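Local structure of putative SnoaL-like polyketide cyclase (Shewanella putrefaciens, 3GZB) at residues Q23-K28 and L128-R133; D31-H36 and L78-N83; D48-D53 and V135-D140; G91-M96 and V123-L128. The protein is a putative polyketide cyclase of the SnoaL-like family whose substrate and reaction are not established. One frame throughout, in Å; residues are numbered along the deposited sequence. Where two conformers were deposited one is given.

Contact 1 of 4, residues Q23-K28 and L128-R133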
loop_
_atom_site.group_PDB
_atom_site.type_symbol
_atom_site.label_atom_id
_atom_site.label_comp_id
_atom_site.label_asym_id
_atom_site.label_seq_id
_atom_site.Cartn_x
_atom_site.Cartn_y
_atom_site.Cartn_z
ATOM N N GLN A 23 5.339 12.031 7.767
ATOM C CA GLN A 23 3.985 12.217 7.234
ATOM C C GLN A 23 3.707 13.667 6.811
ATOM O O GLN A 23 3.102 13.878 5.770
ATOM C CB GLN A 23 2.944 11.710 8.214
ATOM C CG GLN A 23 2.980 10.196 8.479
ATOM C CD GLN A 23 1.875 9.769 9.436
ATOM O OE1 GLN A 23 0.831 10.406 9.523
ATOM N NE2 GLN A 23 2.113 8.673 10.170
ATOM N N GLN A 24 4.179 14.655 7.574
ATOM C CA GLN A 24 3.919 16.052 7.257
ATOM C C GLN A 24 4.542 16.388 5.915
ATOM O O GLN A 24 3.943 17.103 5.118
ATOM C CB GLN A 24 4.458 16.970 8.359
ATOM C CG GLN A 24 3.730 16.891 9.682
ATOM C CD GLN A 24 4.133 17.962 10.647
ATOM O OE1 GLN A 24 4.228 19.153 10.257
ATOM N NE2 GLN A 24 4.366 17.573 11.897
ATOM N N LEU A 25 5.717 15.860 5.672
ATOM C CA LEU A 25 6.364 16.120 4.386
ATOM C C LEU A 25 5.631 15.441 3.227
ATOM O O LEU A 25 5.486 16.018 2.159
ATOM C CB LEU A 25 7.846 15.729 4.420
ATOM C CG LEU A 25 8.692 16.176 3.218
ATOM C CD1 LEU A 25 8.722 17.733 3.083
ATOM C CD2 LEU A 25 10.121 15.604 3.295
ATOM N N ALA A 26 5.141 14.219 3.457
ATOM C CA ALA A 26 4.364 13.530 2.471
ATOM C C ALA A 26 3.146 14.341 2.095
ATOM O O ALA A 26 2.790 14.368 0.915
ATOM C CB ALA A 26 3.924 12.152 3.010
ATOM N N VAL A 27 2.476 14.975 3.062
ATOM C CA VAL A 27 1.320 15.800 2.755
ATOM C C VAL A 27 1.688 16.932 1.776
ATOM O O VAL A 27 0.961 17.204 0.790
ATOM C CB VAL A 27 0.662 16.347 4.020
ATOM C CG1 VAL A 27 -0.454 17.345 3.706
ATOM C CG2 VAL A 27 0.129 15.182 4.919
ATOM N N LYS A 28 2.788 17.617 2.017
ATOM C CA LYS A 28 3.255 18.695 1.118
ATOM C C LYS A 28 3.461 18.193 -0.304
ATOM O O LYS A 28 3.038 18.829 -1.279
ATOM C CB LYS A 28 4.561 19.300 1.644
ATOM C CG LYS A 28 4.413 19.939 3.039
ATOM C CD LYS A 28 5.549 20.846 3.330
ATOM C CE LYS A 28 5.267 21.758 4.502
ATOM N NZ LYS A 28 6.308 22.802 4.529
ATOM N N LEU A 128 11.236 8.750 1.724
ATOM C CA LEU A 128 11.695 10.099 1.830
ATOM C C LEU A 128 13.143 10.159 2.297
ATOM O O LEU A 128 13.593 9.329 3.102
ATOM C CB LEU A 128 10.843 10.861 2.846
ATOM C CG LEU A 128 9.340 10.851 2.492
ATOM C CD1 LEU A 128 8.557 11.468 3.649
ATOM C CD2 LEU A 128 9.051 11.542 1.248
ATOM N N ASP A 129 13.851 11.160 1.777
ATOM C CA ASP A 129 15.175 11.589 2.293
ATOM C C ASP A 129 14.906 12.882 3.044
ATOM O O ASP A 129 14.716 13.966 2.437
ATOM C CB ASP A 129 16.119 11.749 1.093
ATOM C CG ASP A 129 17.454 12.412 1.446
ATOM O OD1 ASP A 129 17.664 12.789 2.610
ATOM O OD2 ASP A 129 18.268 12.575 0.493
HETATM N N MSE A 130 14.812 12.757 4.380
HETATM C CA MSE A 130 14.390 13.865 5.221
HETATM C C MSE A 130 15.437 14.996 5.219
HETATM O O MSE A 130 15.067 16.163 5.173
HETATM C CB MSE A 130 13.995 13.409 6.634
HETATM C CG MSE A 130 12.869 12.414 6.689
HETATM SE SE MSE A 130 11.225 13.152 6.011
HETATM C CE MSE A 130 10.954 14.459 7.317
ATOM N N LEU A 131 16.717 14.661 5.179
ATOM C CA LEU A 131 17.783 15.696 5.155
ATOM C C LEU A 131 17.631 16.616 3.947
ATOM O O LEU A 131 17.720 17.829 4.073
ATOM C CB LEU A 131 19.149 15.013 5.147
ATOM C CG LEU A 131 20.358 15.935 4.949
ATOM C CD1 LEU A 131 20.504 16.826 6.161
ATOM C CD2 LEU A 131 21.611 15.119 4.685
ATOM N N ASN A 132 17.382 16.031 2.775
ATOM C CA ASN A 132 17.319 16.803 1.542
ATOM C C ASN A 132 15.907 17.152 1.097
ATOM O O ASN A 132 15.729 17.724 0.038
ATOM C CB ASN A 132 18.065 16.028 0.453
ATOM C CG ASN A 132 19.526 15.904 0.742
ATOM O OD1 ASN A 132 20.211 16.931 0.816
ATOM N ND2 ASN A 132 20.027 14.684 0.943
ATOM N N ARG A 133 14.897 16.779 1.897
ATOM C CA ARG A 133 13.509 17.102 1.596
ATOM C C ARG A 133 13.111 16.533 0.191
ATOM O O ARG A 133 12.534 17.251 -0.635
ATOM C CB ARG A 133 13.284 18.617 1.666
ATOM C CG ARG A 133 11.940 19.019 2.132
ATOM C CD ARG A 133 11.879 20.539 2.384
ATOM N NE ARG A 133 10.543 20.940 2.794
ATOM C CZ ARG A 133 9.523 21.160 1.972
ATOM N NH1 ARG A 133 9.618 21.015 0.647
ATOM N NH2 ARG A 133 8.366 21.505 2.495
#

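Contact 2 of 4, residues D31-H36 and L78-N83. With EDO (1,2-ethanediol), chain M.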
loop_
_atom_site.group_PDB
_atom_site.type_symbol
_atom_site.label_atom_id
_atom_site.label_comp_id
_atom_site.label_asym_id
_atom_site.label_seq_id
_atom_site.Cartn_x
_atom_site.Cartn_y
_atom_site.Cartn_z
ATOM N N ASP A 31 -0.005 17.239 -1.899
ATOM C CA ASP A 31 -0.768 18.443 -2.265
ATOM C C ASP A 31 -0.182 19.036 -3.561
ATOM O O ASP A 31 -0.947 19.373 -4.481
ATOM C CB ASP A 31 -0.789 19.478 -1.122
ATOM C CG ASP A 31 -1.889 19.177 -0.101
ATOM O OD1 ASP A 31 -2.828 18.464 -0.483
ATOM O OD2 ASP A 31 -1.829 19.650 1.062
ATOM N N ALA A 32 1.131 19.123 -3.673
ATOM C CA ALA A 32 1.756 19.606 -4.930
ATOM C C ALA A 32 1.394 18.743 -6.129
ATOM O O ALA A 32 1.018 19.235 -7.190
ATOM C CB ALA A 32 3.297 19.722 -4.788
ATOM N N LEU A 33 1.485 17.433 -5.953
ATOM C CA LEU A 33 1.190 16.513 -7.050
ATOM C C LEU A 33 -0.245 16.659 -7.552
ATOM O O LEU A 33 -0.487 16.789 -8.754
ATOM C CB LEU A 33 1.434 15.067 -6.567
ATOM C CG LEU A 33 1.152 13.945 -7.555
ATOM C CD1 LEU A 33 2.210 13.931 -8.694
ATOM C CD2 LEU A 33 1.135 12.598 -6.822
ATOM N N THR A 34 -1.190 16.619 -6.602
ATOM C CA THR A 34 -2.589 16.599 -6.969
ATOM C C THR A 34 -3.104 17.938 -7.470
ATOM O O THR A 34 -4.135 17.965 -8.139
ATOM C CB THR A 34 -3.480 16.032 -5.846
ATOM O OG1 THR A 34 -3.426 16.946 -4.725
ATOM C CG2 THR A 34 -3.084 14.574 -5.415
ATOM N N GLU A 35 -2.399 19.036 -7.168
ATOM C CA GLU A 35 -2.637 20.384 -7.696
ATOM C C GLU A 35 -1.864 20.666 -8.995
ATOM O O GLU A 35 -1.961 21.768 -9.548
ATOM C CB GLU A 35 -2.175 21.418 -6.635
ATOM C CG GLU A 35 -2.960 21.386 -5.319
ATOM C CD GLU A 35 -2.234 22.140 -4.201
ATOM O OE1 GLU A 35 -1.183 22.808 -4.485
ATOM O OE2 GLU A 35 -2.708 22.036 -3.051
ATOM N N HIS A 36 -1.071 19.694 -9.478
ATOM C CA HIS A 36 -0.228 19.901 -10.671
ATOM C C HIS A 36 0.734 21.067 -10.460
ATOM O O HIS A 36 1.046 21.815 -11.420
ATOM C CB HIS A 36 -1.108 20.082 -11.937
ATOM C CG HIS A 36 -2.110 19.002 -12.138
ATOM N ND1 HIS A 36 -3.445 19.180 -11.856
ATOM C CD2 HIS A 36 -1.985 17.728 -12.581
ATOM C CE1 HIS A 36 -4.104 18.074 -12.166
ATOM N NE2 HIS A 36 -3.228 17.159 -12.576
ATOM N N LEU A 78 -8.048 18.618 -14.327
ATOM C CA LEU A 78 -8.224 19.585 -13.257
ATOM C C LEU A 78 -7.615 19.065 -11.959
ATOM O O LEU A 78 -7.316 17.855 -11.863
ATOM C CB LEU A 78 -9.722 19.894 -13.079
ATOM C CG LEU A 78 -10.427 20.513 -14.294
ATOM C CD1 LEU A 78 -11.960 20.664 -13.972
ATOM C CD2 LEU A 78 -9.771 21.823 -14.690
ATOM N N GLU A 79 -7.475 19.908 -10.948
ATOM C CA GLU A 79 -6.990 19.402 -9.658
ATOM C C GLU A 79 -7.816 18.181 -9.262
ATOM O O GLU A 79 -9.046 18.170 -9.428
ATOM C CB GLU A 79 -7.097 20.457 -8.550
ATOM C CG GLU A 79 -6.761 19.949 -7.174
ATOM C CD GLU A 79 -6.653 21.013 -6.091
ATOM O OE1 GLU A 79 -6.856 22.210 -6.407
ATOM O OE2 GLU A 79 -6.374 20.620 -4.920
ATOM N N TYR A 80 -7.138 17.163 -8.735
ATOM C CA TYR A 80 -7.777 15.957 -8.247
ATOM C C TYR A 80 -7.468 15.787 -6.767
ATOM O O TYR A 80 -6.645 16.501 -6.225
ATOM C CB TYR A 80 -7.399 14.736 -9.068
ATOM C CG TYR A 80 -5.943 14.350 -9.094
ATOM C CD1 TYR A 80 -5.008 15.072 -9.837
ATOM C CD2 TYR A 80 -5.514 13.207 -8.432
ATOM C CE1 TYR A 80 -3.667 14.696 -9.893
ATOM C CE2 TYR A 80 -4.171 12.806 -8.492
ATOM C CZ TYR A 80 -3.267 13.545 -9.264
ATOM O OH TYR A 80 -1.944 13.169 -9.372
ATOM N N ASP A 81 -8.194 14.893 -6.112
ATOM C CA ASP A 81 -8.027 14.713 -4.667
ATOM C C ASP A 81 -7.557 13.326 -4.336
ATOM O O ASP A 81 -7.902 12.359 -5.039
ATOM C CB ASP A 81 -9.319 14.999 -3.911
ATOM C CG ASP A 81 -9.778 16.435 -4.049
ATOM O OD1 ASP A 81 -8.944 17.352 -4.199
ATOM O OD2 ASP A 81 -11.012 16.630 -4.007
ATOM N N PHE A 82 -6.756 13.220 -3.289
ATOM C CA PHE A 82 -6.441 11.947 -2.705
ATOM C C PHE A 82 -7.163 11.912 -1.359
ATOM O O PHE A 82 -6.781 12.654 -0.450
ATOM C CB PHE A 82 -4.943 11.742 -2.562
ATOM C CG PHE A 82 -4.507 10.374 -2.122
ATOM C CD1 PHE A 82 -5.162 9.210 -2.468
ATOM C CD2 PHE A 82 -3.325 10.256 -1.467
ATOM C CE1 PHE A 82 -4.674 7.988 -2.126
ATOM C CE2 PHE A 82 -2.817 9.002 -1.128
ATOM C CZ PHE A 82 -3.514 7.880 -1.447
ATOM N N ASN A 83 -8.227 11.131 -1.291
ATOM C CA ASN A 83 -9.068 11.042 -0.104
ATOM C C ASN A 83 -8.582 9.844 0.655
ATOM O O ASN A 83 -8.842 8.683 0.290
ATOM C CB ASN A 83 -10.520 10.946 -0.515
ATOM C CG ASN A 83 -11.015 12.200 -1.179
ATOM O OD1 ASN A 83 -10.715 13.296 -0.726
ATOM N ND2 ASN A 83 -11.761 12.065 -2.269
HETATM C C1 EDO M . -11.925 16.265 -7.753
HETATM O O1 EDO M . -11.345 16.465 -9.073
HETATM C C2 EDO M . -12.274 17.584 -7.119
HETATM O O2 EDO M . -13.425 17.960 -7.892
HETATM O O HOH W 1 -0.241 15.068 -10.884
HETATM O O HOH W 2 -5.437 21.838 -2.777
#

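Contact 3 of 4, residues D48-D53 and V135-D140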
loop_
_atom_site.group_PDB
_atom_site.type_symbol
_atom_site.label_atom_id
_atom_site.label_comp_id
_atom_site.label_asym_id
_atom_site.label_seq_id
_atom_site.Cartn_x
_atom_site.Cartn_y
_atom_site.Cartn_z
ATOM N N ASP A 48 18.129 10.622 -9.254
ATOM C CA ASP A 48 17.982 9.245 -8.802
ATOM C C ASP A 48 16.558 8.937 -8.348
ATOM O O ASP A 48 16.269 7.781 -8.063
ATOM C CB ASP A 48 18.923 8.948 -7.616
ATOM C CG ASP A 48 20.422 9.084 -8.000
ATOM O OD1 ASP A 48 20.793 8.637 -9.096
ATOM O OD2 ASP A 48 21.145 9.672 -7.183
ATOM N N SER A 49 15.673 9.929 -8.275
ATOM C CA SER A 49 14.313 9.653 -7.775
ATOM C C SER A 49 13.580 8.701 -8.726
ATOM O O SER A 49 13.755 8.795 -9.931
ATOM C CB SER A 49 13.495 10.958 -7.630
ATOM O OG SER A 49 14.057 11.853 -6.689
ATOM N N ILE A 50 12.746 7.848 -8.149
ATOM C CA ILE A 50 11.988 6.862 -8.887
ATOM C C ILE A 50 10.498 7.116 -8.680
ATOM O O ILE A 50 10.046 7.352 -7.540
ATOM C CB ILE A 50 12.307 5.485 -8.387
ATOM C CG1 ILE A 50 13.749 5.116 -8.732
ATOM C CG2 ILE A 50 11.360 4.424 -9.010
ATOM C CD1 ILE A 50 14.232 3.931 -7.959
ATOM N N PHE A 51 9.718 7.102 -9.774
ATOM C CA PHE A 51 8.258 7.061 -9.739
ATOM C C PHE A 51 7.878 5.704 -10.359
ATOM O O PHE A 51 8.161 5.482 -11.557
ATOM C CB PHE A 51 7.665 8.239 -10.534
ATOM C CG PHE A 51 6.188 8.457 -10.298
ATOM C CD1 PHE A 51 5.258 7.560 -10.790
ATOM C CD2 PHE A 51 5.739 9.547 -9.575
ATOM C CE1 PHE A 51 3.898 7.743 -10.550
ATOM C CE2 PHE A 51 4.375 9.723 -9.350
ATOM C CZ PHE A 51 3.492 8.810 -9.833
ATOM N N PHE A 52 7.304 4.794 -9.591
ATOM C CA PHE A 52 6.986 3.437 -10.074
ATOM C C PHE A 52 5.506 3.171 -9.890
ATOM O O PHE A 52 5.043 2.949 -8.765
ATOM C CB PHE A 52 7.850 2.421 -9.306
ATOM C CG PHE A 52 7.861 1.022 -9.870
ATOM C CD1 PHE A 52 7.211 0.654 -10.994
ATOM C CD2 PHE A 52 8.633 0.057 -9.220
ATOM C CE1 PHE A 52 7.276 -0.648 -11.484
ATOM C CE2 PHE A 52 8.723 -1.230 -9.717
ATOM C CZ PHE A 52 8.047 -1.566 -10.863
ATOM N N ASP A 53 4.739 3.170 -10.975
ATOM C CA ASP A 53 3.385 2.626 -10.935
ATOM C C ASP A 53 3.539 1.120 -11.159
ATOM O O ASP A 53 3.733 0.635 -12.288
ATOM C CB ASP A 53 2.480 3.303 -11.922
ATOM C CG ASP A 53 1.019 2.767 -11.847
ATOM O OD1 ASP A 53 0.829 1.579 -11.514
ATOM O OD2 ASP A 53 0.138 3.565 -12.180
ATOM N N VAL A 135 11.805 13.000 -2.315
ATOM C CA VAL A 135 11.186 11.678 -2.501
ATOM C C VAL A 135 12.174 10.868 -3.294
ATOM O O VAL A 135 12.494 11.196 -4.472
ATOM C CB VAL A 135 9.811 11.798 -3.220
ATOM C CG1 VAL A 135 9.265 10.438 -3.674
ATOM C CG2 VAL A 135 8.816 12.504 -2.290
ATOM N N THR A 136 12.672 9.800 -2.669
ATOM C CA THR A 136 13.578 8.921 -3.367
ATOM C C THR A 136 12.803 7.871 -4.184
ATOM O O THR A 136 13.266 7.418 -5.248
ATOM C CB THR A 136 14.606 8.294 -2.449
ATOM O OG1 THR A 136 14.004 7.401 -1.552
ATOM C CG2 THR A 136 15.302 9.361 -1.588
ATOM N N GLU A 137 11.637 7.432 -3.680
ATOM C CA GLU A 137 10.808 6.469 -4.416
ATOM C C GLU A 137 9.357 6.687 -4.096
ATOM O O GLU A 137 8.949 6.674 -2.934
ATOM C CB GLU A 137 11.174 5.017 -4.096
ATOM C CG GLU A 137 10.524 3.998 -5.034
ATOM C CD GLU A 137 10.967 2.534 -4.841
ATOM O OE1 GLU A 137 11.519 2.140 -3.763
ATOM O OE2 GLU A 137 10.722 1.755 -5.802
ATOM N N HIS A 138 8.574 6.870 -5.154
ATOM C CA HIS A 138 7.115 6.959 -5.111
ATOM C C HIS A 138 6.589 5.706 -5.774
ATOM O O HIS A 138 6.904 5.451 -6.950
ATOM C CB HIS A 138 6.694 8.225 -5.840
ATOM C CG HIS A 138 5.214 8.432 -5.969
ATOM N ND1 HIS A 138 4.672 9.683 -6.104
ATOM C CD2 HIS A 138 4.168 7.565 -5.992
ATOM C CE1 HIS A 138 3.358 9.585 -6.221
ATOM N NE2 HIS A 138 3.010 8.305 -6.149
ATOM N N VAL A 139 5.870 4.864 -5.011
ATOM C CA VAL A 139 5.259 3.645 -5.577
ATOM C C VAL A 139 3.748 3.764 -5.545
ATOM O O VAL A 139 3.188 4.014 -4.442
ATOM C CB VAL A 139 5.664 2.389 -4.829
ATOM C CG1 VAL A 139 4.996 1.157 -5.464
ATOM C CG2 VAL A 139 7.200 2.218 -4.818
ATOM N N ASP A 140 3.088 3.599 -6.696
ATOM C CA ASP A 140 1.659 3.565 -6.792
ATOM C C ASP A 140 1.140 2.168 -7.086
ATOM O O ASP A 140 1.694 1.459 -7.927
ATOM C CB ASP A 140 1.130 4.481 -7.881
ATOM C CG ASP A 140 0.938 5.921 -7.440
ATOM O OD1 ASP A 140 1.066 6.273 -6.234
ATOM O OD2 ASP A 140 0.647 6.747 -8.380
HETATM O O HOH W 3 15.962 6.667 -5.613
HETATM O O HOH W 4 0.033 6.003 -11.020
#

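Contact 4 of 4, residues G91-M96 and V123-L128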
loop_
_atom_site.group_PDB
_atom_site.type_symbol
_atom_site.label_atom_id
_atom_site.label_comp_id
_atom_site.label_asym_id
_atom_site.label_seq_id
_atom_site.Cartn_x
_atom_site.Cartn_y
_atom_site.Cartn_z
ATOM N N GLY A 91 9.592 4.907 9.960
ATOM C CA GLY A 91 10.627 5.841 9.572
ATOM C C GLY A 91 10.227 6.718 8.407
ATOM O O GLY A 91 9.130 7.260 8.352
ATOM N N SER A 92 11.157 6.812 7.453
ATOM C CA SER A 92 10.999 7.626 6.275
ATOM C C SER A 92 10.135 6.983 5.186
ATOM O O SER A 92 10.006 7.560 4.112
ATOM C CB SER A 92 12.372 8.003 5.686
ATOM O OG SER A 92 13.034 8.933 6.533
ATOM N N LEU A 93 9.505 5.811 5.422
ATOM C CA LEU A 93 8.592 5.169 4.449
ATOM C C LEU A 93 7.198 5.497 4.931
ATOM O O LEU A 93 6.750 5.067 6.015
ATOM C CB LEU A 93 8.803 3.660 4.466
ATOM C CG LEU A 93 7.859 2.890 3.575
ATOM C CD1 LEU A 93 8.105 3.241 2.112
ATOM C CD2 LEU A 93 8.060 1.374 3.841
ATOM N N VAL A 94 6.464 6.256 4.127
ATOM C CA VAL A 94 5.100 6.687 4.414
ATOM C C VAL A 94 4.121 5.916 3.496
ATOM O O VAL A 94 4.366 5.824 2.272
ATOM C CB VAL A 94 4.937 8.205 4.176
ATOM C CG1 VAL A 94 3.447 8.619 4.371
ATOM C CG2 VAL A 94 5.880 9.010 5.091
ATOM N N VAL A 95 3.059 5.344 4.087
ATOM C CA VAL A 95 2.098 4.518 3.377
ATOM C C VAL A 95 0.764 5.159 3.488
ATOM O O VAL A 95 0.333 5.534 4.594
ATOM C CB VAL A 95 2.026 3.095 3.967
ATOM C CG1 VAL A 95 1.011 2.210 3.195
ATOM C CG2 VAL A 95 3.388 2.412 3.964
HETATM N N MSE A 96 0.069 5.341 2.352
HETATM C CA MSE A 96 -1.240 6.013 2.278
HETATM C C MSE A 96 -2.211 5.148 1.529
HETATM O O MSE A 96 -1.919 4.712 0.432
HETATM C CB MSE A 96 -1.119 7.379 1.615
HETATM C CG MSE A 96 -0.230 8.334 2.423
HETATM SE SE MSE A 96 0.368 9.874 1.400
HETATM C CE MSE A 96 1.630 8.962 0.359
ATOM N N VAL A 123 -3.149 2.461 -3.143
ATOM C CA VAL A 123 -2.131 2.562 -2.130
ATOM C C VAL A 123 -0.976 3.276 -2.773
ATOM O O VAL A 123 -0.497 2.896 -3.856
ATOM C CB VAL A 123 -1.710 1.186 -1.647
ATOM C CG1 VAL A 123 -0.602 1.259 -0.577
ATOM C CG2 VAL A 123 -2.952 0.416 -1.117
ATOM N N THR A 124 -0.492 4.305 -2.107
ATOM C CA THR A 124 0.703 5.076 -2.530
ATOM C C THR A 124 1.703 5.061 -1.370
ATOM O O THR A 124 1.314 5.353 -0.220
ATOM C CB THR A 124 0.322 6.522 -2.867
ATOM O OG1 THR A 124 -0.515 6.469 -4.029
ATOM C CG2 THR A 124 1.554 7.413 -3.126
ATOM N N SER A 125 2.966 4.721 -1.628
ATOM C CA SER A 125 3.998 4.834 -0.628
ATOM C C SER A 125 5.059 5.770 -1.120
ATOM O O SER A 125 5.377 5.856 -2.316
ATOM C CB SER A 125 4.589 3.482 -0.244
ATOM O OG SER A 125 5.266 2.871 -1.354
ATOM N N LEU A 126 5.661 6.492 -0.184
ATOM C CA LEU A 126 6.782 7.400 -0.438
ATOM C C LEU A 126 7.934 7.026 0.470
ATOM O O LEU A 126 7.759 6.940 1.693
ATOM C CB LEU A 126 6.398 8.863 -0.183
ATOM C CG LEU A 126 5.166 9.400 -0.899
ATOM C CD1 LEU A 126 4.884 10.849 -0.456
ATOM C CD2 LEU A 126 5.339 9.301 -2.389
ATOM N N LYS A 127 9.106 6.850 -0.107
ATOM C CA LYS A 127 10.335 6.753 0.670
ATOM C C LYS A 127 10.994 8.129 0.576
ATOM O O LYS A 127 11.247 8.622 -0.543
ATOM C CB LYS A 127 11.242 5.657 0.102
ATOM C CG LYS A 127 12.457 5.323 0.947
ATOM C CD LYS A 127 12.094 4.808 2.343
ATOM C CE LYS A 127 13.362 4.365 3.090
ATOM N NZ LYS A 127 13.181 4.292 4.569
ATOM N N LEU A 128 11.236 8.750 1.724
ATOM C CA LEU A 128 11.695 10.099 1.830
ATOM C C LEU A 128 13.143 10.159 2.297
ATOM O O LEU A 128 13.593 9.329 3.102
ATOM C CB LEU A 128 10.843 10.861 2.846
ATOM C CG LEU A 128 9.340 10.851 2.492
ATOM C CD1 LEU A 128 8.557 11.468 3.649
ATOM C CD2 LEU A 128 9.051 11.542 1.248
HETATM O O HOH W 5 15.446 10.191 5.668
#

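Contact 1 of 4, residues Q23-K28 and L128-R133
Leu25 of the N-terminal helix pushes its forked end into the hollow between Met130 and Arg133, in the turn that follows strand 115-129. Its CG lies anti to the backbone N (chi1 -170°), which carries the branch out from the helix. CD1 then sits over the centre of the Arg133 guanidinium face, 3.7 Å from Arg133 CZ, and also rests on the aliphatic part of that chain, 3.6 Å from Arg133 CG. A leucine methyl suits this place because the flat guanidinium and the methylenes leading to it offer a broad surface without using up any of its N-H groups. Arg133 was modelled in two conformers, so the details hold for one of them. The other methyl, Leu25 CD2, meets the selenium of Met130, a selenomethionine, at 3.8 Å; the two side chains slide past each other in opposite directions. Leu128 closes the inner end more loosely, with its CD1 4.4 Å from Leu25 CB. At the solvent side Lys28 crosses Arg133 at about a right angle. Lys28 NZ and Arg133 NH2, both donors and both in residues with two conformers, come close there, but this approach is doubtful. The turn is braced by Asp129: OD2 accepts from Asn132 ND2 at 2.8 Å, while OD1 takes the Asn132 backbone N from above the carboxylate plane, an Asx motif. The helix thus packs on the turn of a beta hairpin, between strands 115-129 and 134-142, and through Leu128 on the end of the first, as in the NTF2-like alpha+beta fold, where the N-terminal helix lies across the curved sheet.

Contact 2 of 4, residues D31-H36 and L78-N83
The backbones of Thr34 and Tyr80 meet where helix 21-34 ends beside the approach to strand 81-84, joined by a single hydrogen bond from Tyr80 N to Thr34 O of 3.2 Å and 161° at the hydrogen. The helix stops with a Schellman motif, His36 turning away at positive phi. Tyr80 CG stands between its backbone N and carbonyl carbon (chi1 62°), and the ring lies against the helix end. Thr34 CA sits over one ring face, offset toward the rim and 4.0 Å from the centroid, a CH-pi contact. The threonine methyl adds to it, CG2 lying 3.7 Å from Tyr80 CE2, while Thr34 OG1 turns back to bond Met30 O within the helix; a beta-branched residue thus offers carbon to the ring and spends its hydroxyl locally. Water 1 bridges Leu33 O and Tyr80 OH, and that hydroxyl also bonds a methylpentanediol, probably from the crystallisation liquor. His36 brings CE1 to 3.2 Å from Leu78 O, near the plane of the imidazole, and its NE2 bonds His74 ND1. Its ring meets that of Tyr80 obliquely, with planes 52° apart. At the exposed rim Glu35 and Glu79 run side by side in the same direction. Water 2 donates to Glu35 OE2 at 2.7 Å and to Glu79 OE2, which would ease the repulsion expected between two carboxylates. With Phe102 stacked on Tyr80 and Tyr100 on Phe82, aromatic rings gather between helix end and sheet; the diol at Tyr80 may mark the pocket expected of NTF2-like folds.

Contact 3 of 4, residues D48-D53 and V135-D140
Phe51 and His138 lie side by side on neighbouring parallel strands of the curved NTF2-like sheet, pointing the same way. The main chains alternate their bonds: Ile50 N to Thr136 O, His138 N to Ile50 O, Phe52 N to His138 O, Asp140 N to Phe52 O. The CG atoms of Phe51 and His138 are each anti to the backbone N (chi1 -167° and 176°), and the two rings lie together on the face that also carries Asp53 and Asp140. In the Phe51 conformer described, CE2 lies over the rim of the imidazole face, 3.3 Å from His138 ND1, with the ring planes 38° apart. Tyr29 OH holds ND1. On the other face Ile50 CB and Glu137 CG touch at 4.1 Å, Glu137, in the conformer described, using its methylenes here while packing on Lys54 of the second subunit. A classic bulge at Thr136 and Glu137, both facing Lys127, marks the corner where the strand bends. There Ser49 suits its place because its hydroxyl is short enough to donate to Val135 O at 2.8 Å. Asp53 and Asp140 share water 4 through their OD2 atoms, and Tyr144 OH also bonds Asp53 OD2. Asp140 OD1, bonded by Thr124 OG1 as well, takes His138 NE2 at 2.8 Å, in the imidazole plane but above the carboxylate plane.

Contact 4 of 4, residues G91-M96 and V123-L128
Met96, a selenomethionine, folds its CE into the notch between Thr124 and Leu126 on the facing strand. The chain bends at chi3 (-74°), which brings CE to 3.8 Å from Thr124 CG2 and equally near Leu126 CG; a long unbranched chain can reach such a diagonal notch. Further along, Val94 CG2 bears on Leu128 CD1 at 3.9 Å, the branched valine presenting a methyl to the leucine one. Beneath these knobs runs an antiparallel pair of the NTF2-like sheet, in which Val94 with Leu126 and Met96 with Thr124 are the hydrogen-bonded pairs; Val94 N to Leu126 O is 2.8 Å. The face bearing Val94, Met96 and Leu126 is covered by helix 21-34, where small Ala26 admits both Val94 and Leu126. On the other face, Leu93 CD1 overhangs Ser125 CB at 4.2 Å, the small serine leaving room for the leucine branch. Val95 CG1 and Val123 CG1 meet diagonally at the same separation; Val95 packs on Leu141 of the second subunit and Val123 on its Ile97. Near the start of strand 93-103, the exposed Lys127, in the conformer described, bends at chi2 (61°) and lays CD 4.1 Å from Leu93 CB. Next to it, water 5 spans Leu128 O and Ser92 OG, the serine again in the conformer described.

In the fold
Contacts 1 and 2 both use helix 21-34, one toward each end, with centres about 17 Å apart; contacts 3 and 4 are strand pairs of the sheet that the helix covers. Strand 115-129 serves contacts 1 and 4, which share Leu128 and have centres about 10 Å apart, and it is followed by strand 134-142 of contact 3, whose centre is also about 10 Å from that of contact 4. Along the chain, contact 4 nests inside the loops closed by contacts 1 and 3, while contacts 2 and 3 interleave. Leu33 of contact 2 packs on His138 of contact 3, and Phe82 on Met96 of contact 4, so helix, central strands and strand 81-84 form one connected core, consistent with a single SnoaL-like domain.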